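Local coordinates for protein histone-lysine N-methyltransferase, H3 lysine-9 specific SUVH6 (Arabidopsis thaliana, PDB 6A5K) that transfers methyl groups from S-adenosylmethionine to the tail of histone H3 and probably reads non-CG DNA methylation through its SRA domain, at residues Ile357-Thr360 against Gly364-Val367; Asp399-Asp404 against Val449-Asn454; Val478-Gln483 against Leu492-Asn497. The protein carries 1 engineered substitution. One frame throughout, in Å; residues are numbered along the deposited sequence.

Interaction 1. Residues Ile357-Thr360 against Gly364-Val367; sequences IFKT and GWGV. With SAM (S-adenosylmethionine), chain F.
Ile357 packs against Trp365 and Val367 in a beta hairpin whose returning strand carries Gly364-Trp365-Gly366, the GxG-type cofactor-binding motif near the start of SET domains. Ile357 CD1 lies 3.8 Å from Trp365 CE3, while the CG2 branch meets Val367 CG2; a branched aliphatic residue thus serves two neighbours on the face shared with Trp365 and Val367. Phe358 forms the hydrogen-bonded antiparallel pair with Gly366, and Gly366 N donates to Phe358 O at 2.9 Å while Phe358 N answers to Gly366 O. A chi1 of 72° swings the Phe358 ring toward the partner strand, where Val367 C lies at the ring edge, 3.7 Å from Phe358 CE1. Gly366 puts no side chain on the face that carries Phe358. Lys359 returns to the Ile357 face: its CD makes a CH-pi contact over the five-membered ring of Trp365, 3.8 Å from the centroid, the aliphatic chain lying across the indole while NZ goes on to salt bridges with Asp263 and Glu265. The backbone of Trp365 meanwhile holds the methionine end of the cofactor, Trp365 N donating to SAM OXT at 2.8 Å and its O accepting from SAM N. Just past the end of the strand, Thr360 N (2.8 Å) and Thr360 OG1 (2.7 Å) both donate to Gly364 O, reaching that oxygen from opposite faces of its carbonyl plane.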
loop_
_atom_site.group_PDB
_atom_site.type_symbol
_atom_site.label_atom_id
_atom_site.label_comp_id
_atom_site.label_asym_id
_atom_site.label_seq_id
_atom_site.Cartn_x
_atom_site.Cartn_y
_atom_site.Cartn_z
ATOM N N ILE A 357 -2.850 -13.221 -10.593
ATOM C CA ILE A 357 -1.685 -13.003 -11.438
ATOM C C ILE A 357 -2.140 -12.543 -12.815
ATOM O O ILE A 357 -3.260 -12.842 -13.257
ATOM C CB ILE A 357 -0.782 -14.253 -11.567
ATOM C CG1 ILE A 357 -1.474 -15.378 -12.349
ATOM C CG2 ILE A 357 -0.325 -14.729 -10.188
ATOM C CD1 ILE A 357 -0.534 -16.521 -12.711
ATOM N N PHE A 358 -1.277 -11.790 -13.485
ATOM C CA PHE A 358 -1.651 -11.207 -14.759
ATOM C C PHE A 358 -0.434 -11.048 -15.655
ATOM O O PHE A 358 0.697 -10.991 -15.176
ATOM C CB PHE A 358 -2.336 -9.850 -14.552
ATOM C CG PHE A 358 -1.397 -8.755 -14.124
ATOM C CD1 PHE A 358 -0.965 -8.666 -12.807
ATOM C CD2 PHE A 358 -0.943 -7.816 -15.041
ATOM C CE1 PHE A 358 -0.092 -7.655 -12.412
ATOM C CE2 PHE A 358 -0.077 -6.811 -14.656
ATOM C CZ PHE A 358 0.356 -6.735 -13.337
ATOM N N LYS A 359 -0.669 -10.963 -16.958
ATOM C CA LYS A 359 0.440 -10.828 -17.891
ATOM C C LYS A 359 0.830 -9.368 -18.130
ATOM O O LYS A 359 -0.017 -8.521 -18.438
ATOM C CB LYS A 359 0.099 -11.494 -19.225
ATOM C CG LYS A 359 1.305 -11.716 -20.123
ATOM C CD LYS A 359 2.312 -12.636 -19.461
ATOM C CE LYS A 359 3.002 -13.537 -20.476
ATOM N NZ LYS A 359 3.568 -12.787 -21.633
ATOM N N THR A 360 2.119 -9.085 -17.981
ATOM C CA THR A 360 2.663 -7.766 -18.279
ATOM C C THR A 360 3.231 -7.800 -19.686
ATOM O O THR A 360 3.358 -8.873 -20.270
ATOM C CB THR A 360 3.779 -7.356 -17.302
ATOM O OG1 THR A 360 4.932 -8.173 -17.539
ATOM C CG2 THR A 360 3.331 -7.505 -15.859
ATOM N N GLY A 364 6.844 -10.691 -18.079
ATOM C CA GLY A 364 6.086 -11.919 -17.912
ATOM C C GLY A 364 4.884 -11.757 -16.997
ATOM O O GLY A 364 4.166 -10.759 -17.060
ATOM N N TRP A 365 4.657 -12.749 -16.144
ATOM C CA TRP A 365 3.543 -12.701 -15.209
ATOM C C TRP A 365 3.924 -11.931 -13.946
ATOM O O TRP A 365 5.059 -12.018 -13.477
ATOM C CB TRP A 365 3.086 -14.117 -14.849
ATOM C CG TRP A 365 2.536 -14.870 -16.027
ATOM C CD1 TRP A 365 3.243 -15.590 -16.943
ATOM C CD2 TRP A 365 1.161 -14.954 -16.420
ATOM N NE1 TRP A 365 2.389 -16.124 -17.884
ATOM C CE2 TRP A 365 1.109 -15.749 -17.584
ATOM C CE3 TRP A 365 -0.027 -14.435 -15.900
ATOM C CZ2 TRP A 365 -0.091 -16.040 -18.233
ATOM C CZ3 TRP A 365 -1.219 -14.727 -16.548
ATOM C CH2 TRP A 365 -1.240 -15.522 -17.702
ATOM N N GLY A 366 2.967 -11.172 -13.418
ATOM C CA GLY A 366 3.121 -10.466 -12.157
ATOM C C GLY A 366 1.900 -10.646 -11.268
ATOM O O GLY A 366 0.984 -11.403 -11.606
ATOM N N VAL A 367 1.877 -9.933 -10.142
ATOM C CA VAL A 367 0.812 -10.077 -9.148
ATOM C C VAL A 367 0.127 -8.745 -8.882
ATOM O O VAL A 367 0.796 -7.723 -8.755
ATOM C CB VAL A 367 1.357 -10.634 -7.801
ATOM C CG1 VAL A 367 0.242 -10.723 -6.763
ATOM C CG2 VAL A 367 2.015 -12.000 -7.995
HETATM N N SAM F . 7.677 -12.571 -14.208
HETATM C CA SAM F . 7.842 -13.911 -13.616
HETATM C C SAM F . 7.029 -14.995 -14.325
HETATM O O SAM F . 6.964 -16.141 -13.857
HETATM O OXT SAM F . 6.416 -14.750 -15.368
HETATM C CB SAM F . 7.485 -13.888 -12.130
HETATM C CG SAM F . 8.621 -13.308 -11.297
HETATM S SD SAM F . 10.009 -14.465 -11.364
HETATM C CE SAM F . 10.231 -14.717 -9.608
HETATM C "C5'" SAM F . 11.460 -13.441 -11.659
HETATM C "C4'" SAM F . 11.656 -13.202 -13.142
HETATM O "O4'" SAM F . 10.713 -12.244 -13.604
HETATM C "C3'" SAM F . 13.032 -12.631 -13.428
HETATM O "O3'" SAM F . 13.973 -13.655 -13.650
HETATM C "C2'" SAM F . 12.767 -11.834 -14.679
HETATM O "O2'" SAM F . 12.741 -12.729 -15.768
HETATM C "C1'" SAM F . 11.352 -11.338 -14.477
HETATM N N9 SAM F . 11.376 -9.997 -13.854
HETATM C C8 SAM F . 10.910 -9.646 -12.615
HETATM N N7 SAM F . 11.127 -8.316 -12.428
HETATM C C5 SAM F . 11.742 -7.822 -13.529
HETATM C C6 SAM F . 12.190 -6.552 -13.876
HETATM N N6 SAM F . 12.050 -5.520 -13.041
HETATM N N1 SAM F . 12.806 -6.363 -15.093
HETATM C C2 SAM F . 12.956 -7.418 -15.972
HETATM N N3 SAM F . 12.501 -8.676 -15.629
HETATM C C4 SAM F . 11.899 -8.874 -14.433
HETATM O O HOH W 1 6.502 -10.129 -20.772
#

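Interaction 2. Residues Asp399-Asp404 against Val449-Asn454; sequences DEYLFD and VGRFIN. With SAM (S-adenosylmethionine), chain F.
Arg451 lays its guanidinium flat on the ring of Tyr401, and its side chain can be followed to that stack atom by atom. Arg451 CB starts near the ring's rim, 3.9 Å from Tyr401 CD1. A chi1 of 77° sets CG between the backbone N and the carbonyl carbon, placing it over a face of the Phe452 ring. The chain then bends at chi3, and NE hydrogen-bonds to the backbone oxygen of Ala443, which helps fix the rotation of the planar group. Arg451 CZ stands 3.8 Å from the Tyr401 ring centroid, well over the face, with the two planes only 19° apart. NH1 meets the CE1 side of the ring, whereas Arg451 NH2 lies above its centre, 3.5 Å from Tyr401 CE2. Arginine suits this place because it offers a flat cation to the pi face while NE bonds to Ala443 O and NH2 adds a weak bond to Ala444 O. Near the rim of the tyrosine's opposite face lies Glu400 CB. Tyr401 OH donates to SAM O at 2.7 Å. Glu400 OE2 takes both ribose hydroxyls, and Asn454 OD1 accepts from SAM N at 2.9 Å. Arg451 O, buried, comes within 2.9 Å of the methyl carbon SAM CE, consistent with the CH···O contacts that SET enzymes make to the sulfonium methyl. Together the two segments form part of the wall of the S-adenosylmethionine pocket, 449-454 carrying the Arg-Phe-Ile-Asn portion of a SET-domain signature that runs on into His455.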
loop_
_atom_site.group_PDB
_atom_site.type_symbol
_atom_site.label_atom_id
_atom_site.label_comp_id
_atom_site.label_asym_id
_atom_site.label_seq_id
_atom_site.Cartn_x
_atom_site.Cartn_y
_atom_site.Cartn_z
ATOM N N ASP A 399 16.697 -20.757 -11.140
ATOM C CA ASP A 399 17.347 -19.498 -10.779
ATOM C C ASP A 399 16.380 -18.320 -10.735
ATOM O O ASP A 399 16.621 -17.355 -10.017
ATOM C CB ASP A 399 18.490 -19.181 -11.748
ATOM C CG ASP A 399 18.001 -18.654 -13.085
ATOM O OD1 ASP A 399 17.912 -19.453 -14.039
ATOM O OD2 ASP A 399 17.721 -17.440 -13.189
ATOM N N GLU A 400 15.289 -18.396 -11.494
ATOM C CA GLU A 400 14.352 -17.279 -11.548
ATOM C C GLU A 400 13.351 -17.287 -10.396
ATOM O O GLU A 400 12.570 -16.352 -10.257
ATOM C CB GLU A 400 13.611 -17.263 -12.886
ATOM C CG GLU A 400 14.483 -16.825 -14.050
ATOM C CD GLU A 400 13.690 -16.585 -15.316
ATOM O OE1 GLU A 400 13.102 -17.550 -15.846
ATOM O OE2 GLU A 400 13.648 -15.424 -15.774
ATOM N N TYR A 401 13.395 -18.316 -9.556
ATOM C CA TYR A 401 12.424 -18.447 -8.475
ATOM C C TYR A 401 13.077 -18.741 -7.132
ATOM O O TYR A 401 12.564 -19.522 -6.334
ATOM C CB TYR A 401 11.399 -19.530 -8.828
ATOM C CG TYR A 401 10.642 -19.197 -10.089
ATOM C CD1 TYR A 401 9.636 -18.234 -10.083
ATOM C CD2 TYR A 401 10.957 -19.808 -11.296
ATOM C CE1 TYR A 401 8.950 -17.911 -11.240
ATOM C CE2 TYR A 401 10.276 -19.487 -12.456
ATOM C CZ TYR A 401 9.274 -18.537 -12.419
ATOM O OH TYR A 401 8.595 -18.213 -13.572
ATOM N N LEU A 402 14.214 -18.100 -6.889
ATOM C CA LEU A 402 14.916 -18.247 -5.623
ATOM C C LEU A 402 14.785 -16.976 -4.780
ATOM O O LEU A 402 14.984 -15.871 -5.282
ATOM C CB LEU A 402 16.397 -18.555 -5.860
ATOM C CG LEU A 402 16.745 -19.797 -6.674
ATOM C CD1 LEU A 402 18.257 -19.899 -6.834
ATOM C CD2 LEU A 402 16.170 -21.053 -6.013
ATOM N N PHE A 403 14.429 -17.135 -3.511
ATOM C CA PHE A 403 14.509 -16.032 -2.560
ATOM C C PHE A 403 15.659 -16.298 -1.601
ATOM O O PHE A 403 15.586 -17.202 -0.768
ATOM C CB PHE A 403 13.204 -15.848 -1.779
ATOM C CG PHE A 403 13.153 -14.563 -0.989
ATOM C CD1 PHE A 403 13.755 -14.469 0.256
ATOM C CD2 PHE A 403 12.510 -13.442 -1.503
ATOM C CE1 PHE A 403 13.713 -13.286 0.983
ATOM C CE2 PHE A 403 12.463 -12.259 -0.783
ATOM C CZ PHE A 403 13.064 -12.186 0.464
ATOM N N ASP A 404 16.714 -15.502 -1.727
ATOM C CA ASP A 404 17.881 -15.612 -0.860
ATOM C C ASP A 404 17.544 -14.970 0.488
ATOM O O ASP A 404 17.358 -13.760 0.568
ATOM C CB ASP A 404 19.086 -14.930 -1.526
ATOM C CG ASP A 404 20.393 -15.157 -0.783
ATOM O OD1 ASP A 404 20.407 -15.169 0.461
ATOM O OD2 ASP A 404 21.423 -15.313 -1.465
ATOM N N VAL A 449 1.799 -18.092 -4.746
ATOM C CA VAL A 449 1.663 -16.909 -5.598
ATOM C C VAL A 449 2.876 -15.968 -5.480
ATOM O O VAL A 449 3.182 -15.200 -6.404
ATOM C CB VAL A 449 0.362 -16.141 -5.261
ATOM C CG1 VAL A 449 0.425 -15.547 -3.845
ATOM C CG2 VAL A 449 0.079 -15.050 -6.303
ATOM N N GLY A 450 3.581 -16.048 -4.356
ATOM C CA GLY A 450 4.741 -15.207 -4.123
ATOM C C GLY A 450 5.801 -15.320 -5.206
ATOM O O GLY A 450 6.529 -14.356 -5.457
ATOM N N ARG A 451 5.877 -16.481 -5.864
ATOM C CA ARG A 451 6.869 -16.699 -6.914
ATOM C C ARG A 451 6.649 -15.752 -8.103
ATOM O O ARG A 451 7.536 -15.574 -8.925
ATOM C CB ARG A 451 6.849 -18.164 -7.402
ATOM C CG ARG A 451 5.676 -18.490 -8.330
ATOM C CD ARG A 451 5.420 -19.999 -8.465
ATOM N NE ARG A 451 6.512 -20.718 -9.124
ATOM C CZ ARG A 451 6.738 -20.703 -10.436
ATOM N NH1 ARG A 451 5.969 -19.977 -11.237
ATOM N NH2 ARG A 451 7.749 -21.392 -10.947
ATOM N N PHE A 452 5.472 -15.144 -8.197
ATOM C CA PHE A 452 5.146 -14.333 -9.374
ATOM C C PHE A 452 5.347 -12.833 -9.167
ATOM O O PHE A 452 5.203 -12.056 -10.111
ATOM C CB PHE A 452 3.703 -14.593 -9.813
ATOM C CG PHE A 452 3.500 -15.923 -10.472
ATOM C CD1 PHE A 452 2.752 -16.912 -9.854
ATOM C CD2 PHE A 452 4.052 -16.182 -11.719
ATOM C CE1 PHE A 452 2.559 -18.142 -10.465
ATOM C CE2 PHE A 452 3.861 -17.411 -12.338
ATOM C CZ PHE A 452 3.115 -18.391 -11.710
ATOM N N ILE A 453 5.681 -12.418 -7.946
ATOM C CA ILE A 453 5.879 -10.985 -7.667
ATOM C C ILE A 453 7.178 -10.484 -8.307
ATOM O O ILE A 453 8.262 -11.019 -8.047
ATOM C CB ILE A 453 5.906 -10.692 -6.149
ATOM C CG1 ILE A 453 4.614 -11.182 -5.488
ATOM C CG2 ILE A 453 6.102 -9.191 -5.888
ATOM C CD1 ILE A 453 4.660 -11.146 -3.966
ATOM N N ASN A 454 7.057 -9.474 -9.164
ATOM C CA ASN A 454 8.197 -8.950 -9.908
ATOM C C ASN A 454 9.044 -7.967 -9.105
ATOM O O ASN A 454 8.650 -7.525 -8.037
ATOM C CB ASN A 454 7.712 -8.285 -11.205
ATOM C CG ASN A 454 7.323 -9.304 -12.266
ATOM O OD1 ASN A 454 7.932 -10.368 -12.363
ATOM N ND2 ASN A 454 6.306 -8.987 -13.060
HETATM N N SAM F . 7.677 -12.571 -14.208
HETATM C CA SAM F . 7.842 -13.911 -13.616
HETATM C C SAM F . 7.029 -14.995 -14.325
HETATM O O SAM F . 6.964 -16.141 -13.857
HETATM O OXT SAM F . 6.416 -14.750 -15.368
HETATM C CB SAM F . 7.485 -13.888 -12.130
HETATM C CG SAM F . 8.621 -13.308 -11.297
HETATM S SD SAM F . 10.009 -14.465 -11.364
HETATM C CE SAM F . 10.231 -14.717 -9.608
HETATM C "C5'" SAM F . 11.460 -13.441 -11.659
HETATM C "C4'" SAM F . 11.656 -13.202 -13.142
HETATM O "O4'" SAM F . 10.713 -12.244 -13.604
HETATM C "C3'" SAM F . 13.032 -12.631 -13.428
HETATM O "O3'" SAM F . 13.973 -13.655 -13.650
HETATM C "C2'" SAM F . 12.767 -11.834 -14.679
HETATM O "O2'" SAM F . 12.741 -12.729 -15.768
HETATM C "C1'" SAM F . 11.352 -11.338 -14.477
HETATM N N9 SAM F . 11.376 -9.997 -13.854
HETATM C C8 SAM F . 10.910 -9.646 -12.615
HETATM N N7 SAM F . 11.127 -8.316 -12.428
HETATM C C5 SAM F . 11.742 -7.822 -13.529
HETATM C C6 SAM F . 12.190 -6.552 -13.876
HETATM N N6 SAM F . 12.050 -5.520 -13.041
HETATM N N1 SAM F . 12.806 -6.363 -15.093
HETATM C C2 SAM F . 12.956 -7.418 -15.972
HETATM N N3 SAM F . 12.501 -8.676 -15.629
HETATM C C4 SAM F . 11.899 -8.874 -14.433
#

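Interaction 3. Residues Val478-Gln483 against Leu492-Asn497; sequences VMFFAQ and LCYDYN. With SAM (S-adenosylmethionine), chain F.
The ring of Tyr494 receives Phe480 on one face: Phe480 CE1 hangs 3.4 Å above the tyrosine plane, over its centre. The ring planes are inclined at 36°, with centroids 4.6 Å apart, so the pair is oblique. Phe480 approaches by its CE1-CZ side, Phe480 CE1 lying 3.5 Å from Tyr494 CD1 and CZ almost as near Tyr494 CE1. A chi1 of 65° brings the Tyr494 ring toward the strand 477-482, and Phe403 from strand 402-406 also touches it. Large aromatic residues suit this place because the two backbones are far apart, 8.4 Å between the CA atoms of Phe480 and Tyr494, and two large rings are long enough to bridge the gap.

Two residues on, the Tyr496 ring turns its edge to the cofactor, with SAM C5' near its plane. Tyr496 OH lies 3.3 Å from the methyl carbon SAM CE and is hydrogen-bonded to the backbone oxygen of Ile453. Between these tyrosines, Asp495 OD1 accepts from Asn497 N at 3.1 Å, an Asx turn that begins at the aspartate of the Tyr-Asp-Tyr sequence, a C-terminal hallmark of SET domains. The joint between the segments themselves is purely apolar: ring carbons meet ring carbons, so cohesion rests on dispersion and burial, and ring packing without a directional bond joins strand 477-482 of one sheet to strand 491-494 of another.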
loop_
_atom_site.group_PDB
_atom_site.type_symbol
_atom_site.label_atom_id
_atom_site.label_comp_id
_atom_site.label_asym_id
_atom_site.label_seq_id
_atom_site.Cartn_x
_atom_site.Cartn_y
_atom_site.Cartn_z
ATOM N N VAL A 478 9.323 -15.630 5.156
ATOM C CA VAL A 478 9.457 -14.385 4.401
ATOM C C VAL A 478 8.060 -13.861 4.079
ATOM O O VAL A 478 7.340 -14.441 3.267
ATOM C CB VAL A 478 10.295 -14.595 3.125
ATOM C CG1 VAL A 478 10.272 -13.354 2.232
ATOM C CG2 VAL A 478 11.736 -14.964 3.513
HETATM N N MSE A 479 7.671 -12.778 4.748
HETATM C CA MSE A 479 6.316 -12.244 4.639
HETATM C C MSE A 479 6.338 -10.880 3.967
HETATM O O MSE A 479 7.067 -9.996 4.407
HETATM C CB MSE A 479 5.679 -12.120 6.026
HETATM C CG MSE A 479 5.780 -13.399 6.872
HETATM SE SE MSE A 479 4.850 -14.854 5.996
HETATM C CE MSE A 479 4.293 -15.890 7.560
ATOM N N PHE A 480 5.532 -10.689 2.927
ATOM C CA PHE A 480 5.493 -9.383 2.269
ATOM C C PHE A 480 4.455 -8.440 2.871
ATOM O O PHE A 480 3.332 -8.849 3.182
ATOM C CB PHE A 480 5.231 -9.556 0.776
ATOM C CG PHE A 480 6.291 -10.338 0.080
ATOM C CD1 PHE A 480 7.512 -9.754 -0.210
ATOM C CD2 PHE A 480 6.082 -11.662 -0.272
ATOM C CE1 PHE A 480 8.502 -10.469 -0.850
ATOM C CE2 PHE A 480 7.072 -12.384 -0.903
ATOM C CZ PHE A 480 8.280 -11.786 -1.195
ATOM N N PHE A 481 4.847 -7.174 3.022
ATOM C CA PHE A 481 3.977 -6.119 3.539
ATOM C C PHE A 481 3.929 -4.925 2.577
ATOM O O PHE A 481 4.927 -4.600 1.935
ATOM C CB PHE A 481 4.468 -5.622 4.906
ATOM C CG PHE A 481 4.208 -6.574 6.039
ATOM C CD1 PHE A 481 5.103 -7.602 6.318
ATOM C CD2 PHE A 481 3.085 -6.426 6.837
ATOM C CE1 PHE A 481 4.870 -8.478 7.364
ATOM C CE2 PHE A 481 2.848 -7.304 7.892
ATOM C CZ PHE A 481 3.737 -8.317 8.155
ATOM N N ALA A 482 2.780 -4.259 2.504
ATOM C CA ALA A 482 2.659 -3.022 1.724
ATOM C C ALA A 482 3.353 -1.840 2.410
ATOM O O ALA A 482 3.205 -1.642 3.617
ATOM C CB ALA A 482 1.184 -2.693 1.480
ATOM N N GLN A 483 4.100 -1.044 1.644
ATOM C CA GLN A 483 4.669 0.192 2.187
ATOM C C GLN A 483 4.066 1.452 1.545
ATOM O O GLN A 483 4.592 2.553 1.702
ATOM C CB GLN A 483 6.203 0.197 2.052
ATOM C CG GLN A 483 6.768 0.108 0.633
ATOM C CD GLN A 483 8.280 0.314 0.616
ATOM O OE1 GLN A 483 8.933 0.281 1.662
ATOM N NE2 GLN A 483 8.838 0.544 -0.566
ATOM N N LEU A 492 2.006 -5.356 -7.759
ATOM C CA LEU A 492 2.768 -5.492 -6.522
ATOM C C LEU A 492 4.201 -5.933 -6.827
ATOM O O LEU A 492 4.409 -6.876 -7.588
ATOM C CB LEU A 492 2.097 -6.504 -5.594
ATOM C CG LEU A 492 0.598 -6.328 -5.357
ATOM C CD1 LEU A 492 0.079 -7.437 -4.445
ATOM C CD2 LEU A 492 0.344 -4.968 -4.738
ATOM N N CYS A 493 5.174 -5.247 -6.231
ATOM C CA CYS A 493 6.595 -5.520 -6.448
ATOM C C CYS A 493 7.404 -5.257 -5.188
ATOM O O CYS A 493 7.016 -4.438 -4.362
ATOM C CB CYS A 493 7.165 -4.656 -7.573
ATOM S SG CYS A 493 6.355 -4.842 -9.186
ATOM N N TYR A 494 8.546 -5.931 -5.072
ATOM C CA TYR A 494 9.525 -5.631 -4.030
ATOM C C TYR A 494 10.915 -5.605 -4.650
ATOM O O TYR A 494 11.096 -5.940 -5.826
ATOM C CB TYR A 494 9.470 -6.653 -2.883
ATOM C CG TYR A 494 9.861 -8.048 -3.304
ATOM C CD1 TYR A 494 8.935 -8.889 -3.907
ATOM C CD2 TYR A 494 11.152 -8.526 -3.104
ATOM C CE1 TYR A 494 9.274 -10.160 -4.306
ATOM C CE2 TYR A 494 11.505 -9.818 -3.509
ATOM C CZ TYR A 494 10.555 -10.624 -4.106
ATOM O OH TYR A 494 10.865 -11.903 -4.515
ATOM N N ASP A 495 11.898 -5.213 -3.850
ATOM C CA ASP A 495 13.284 -5.114 -4.300
ATOM C C ASP A 495 13.990 -6.481 -4.250
ATOM O O ASP A 495 14.261 -7.007 -3.171
ATOM C CB ASP A 495 14.024 -4.090 -3.432
ATOM C CG ASP A 495 15.496 -3.971 -3.777
ATOM O OD1 ASP A 495 15.883 -4.270 -4.926
ATOM O OD2 ASP A 495 16.272 -3.583 -2.878
ATOM N N TYR A 496 14.291 -7.042 -5.419
ATOM C CA TYR A 496 14.957 -8.354 -5.511
ATOM C C TYR A 496 16.344 -8.353 -4.881
ATOM O O TYR A 496 16.845 -9.400 -4.452
ATOM C CB TYR A 496 15.091 -8.803 -6.967
ATOM C CG TYR A 496 13.880 -9.494 -7.544
ATOM C CD1 TYR A 496 12.634 -9.409 -6.929
ATOM C CD2 TYR A 496 13.987 -10.234 -8.717
ATOM C CE1 TYR A 496 11.519 -10.047 -7.476
ATOM C CE2 TYR A 496 12.888 -10.875 -9.269
ATOM C CZ TYR A 496 11.659 -10.778 -8.650
ATOM O OH TYR A 496 10.580 -11.421 -9.217
ATOM N N ASN A 497 16.975 -7.183 -4.880
ATOM C CA ASN A 497 18.222 -6.972 -4.147
ATOM C C ASN A 497 19.408 -7.789 -4.673
ATOM O O ASN A 497 20.358 -8.049 -3.937
ATOM C CB ASN A 497 17.989 -7.275 -2.652
ATOM C CG ASN A 497 19.034 -6.644 -1.748
ATOM O OD1 ASN A 497 19.483 -5.523 -1.987
ATOM N ND2 ASN A 497 19.433 -7.373 -0.704
HETATM N N SAM F . 7.677 -12.571 -14.208
HETATM C CA SAM F . 7.842 -13.911 -13.616
HETATM C C SAM F . 7.029 -14.995 -14.325
HETATM O O SAM F . 6.964 -16.141 -13.857
HETATM O OXT SAM F . 6.416 -14.750 -15.368
HETATM C CB SAM F . 7.485 -13.888 -12.130
HETATM C CG SAM F . 8.621 -13.308 -11.297
HETATM S SD SAM F . 10.009 -14.465 -11.364
HETATM C CE SAM F . 10.231 -14.717 -9.608
HETATM C "C5'" SAM F . 11.460 -13.441 -11.659
HETATM C "C4'" SAM F . 11.656 -13.202 -13.142
HETATM O "O4'" SAM F . 10.713 -12.244 -13.604
HETATM C "C3'" SAM F . 13.032 -12.631 -13.428
HETATM O "O3'" SAM F . 13.973 -13.655 -13.650
HETATM C "C2'" SAM F . 12.767 -11.834 -14.679
HETATM O "O2'" SAM F . 12.741 -12.729 -15.768
HETATM C "C1'" SAM F . 11.352 -11.338 -14.477
HETATM N N9 SAM F . 11.376 -9.997 -13.854
HETATM C C8 SAM F . 10.910 -9.646 -12.615
HETATM N N7 SAM F . 11.127 -8.316 -12.428
HETATM C C5 SAM F . 11.742 -7.822 -13.529
HETATM C C6 SAM F . 12.190 -6.552 -13.876
HETATM N N6 SAM F . 12.050 -5.520 -13.041
HETATM N N1 SAM F . 12.806 -6.363 -15.093
HETATM C C2 SAM F . 12.956 -7.418 -15.972
HETATM N N3 SAM F . 12.501 -8.676 -15.629
HETATM C C4 SAM F . 11.899 -8.874 -14.433
#

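In the fold
Reading from the N terminus, interaction 1 closes a tight hairpin, with three residues between its segments. Interaction 2 then closes a much longer loop of 44 residues, and interaction 3 a short one of eight; the three follow in series, with none nested or crossed. In space they meet. Strand 365-369 lies beside strand 491-494, and a backbone hydrogen bond between Val367 O and Leu492 N joins interactions 1 and 3. The 449-454 segment touches both others: Val367 CG2 packs on Phe452, and Ile453 CG2 rests on Tyr494. All three touch the cofactor, so the hairpin, the central loop and the segment following strand 491-494 converge on one methyl-donor site.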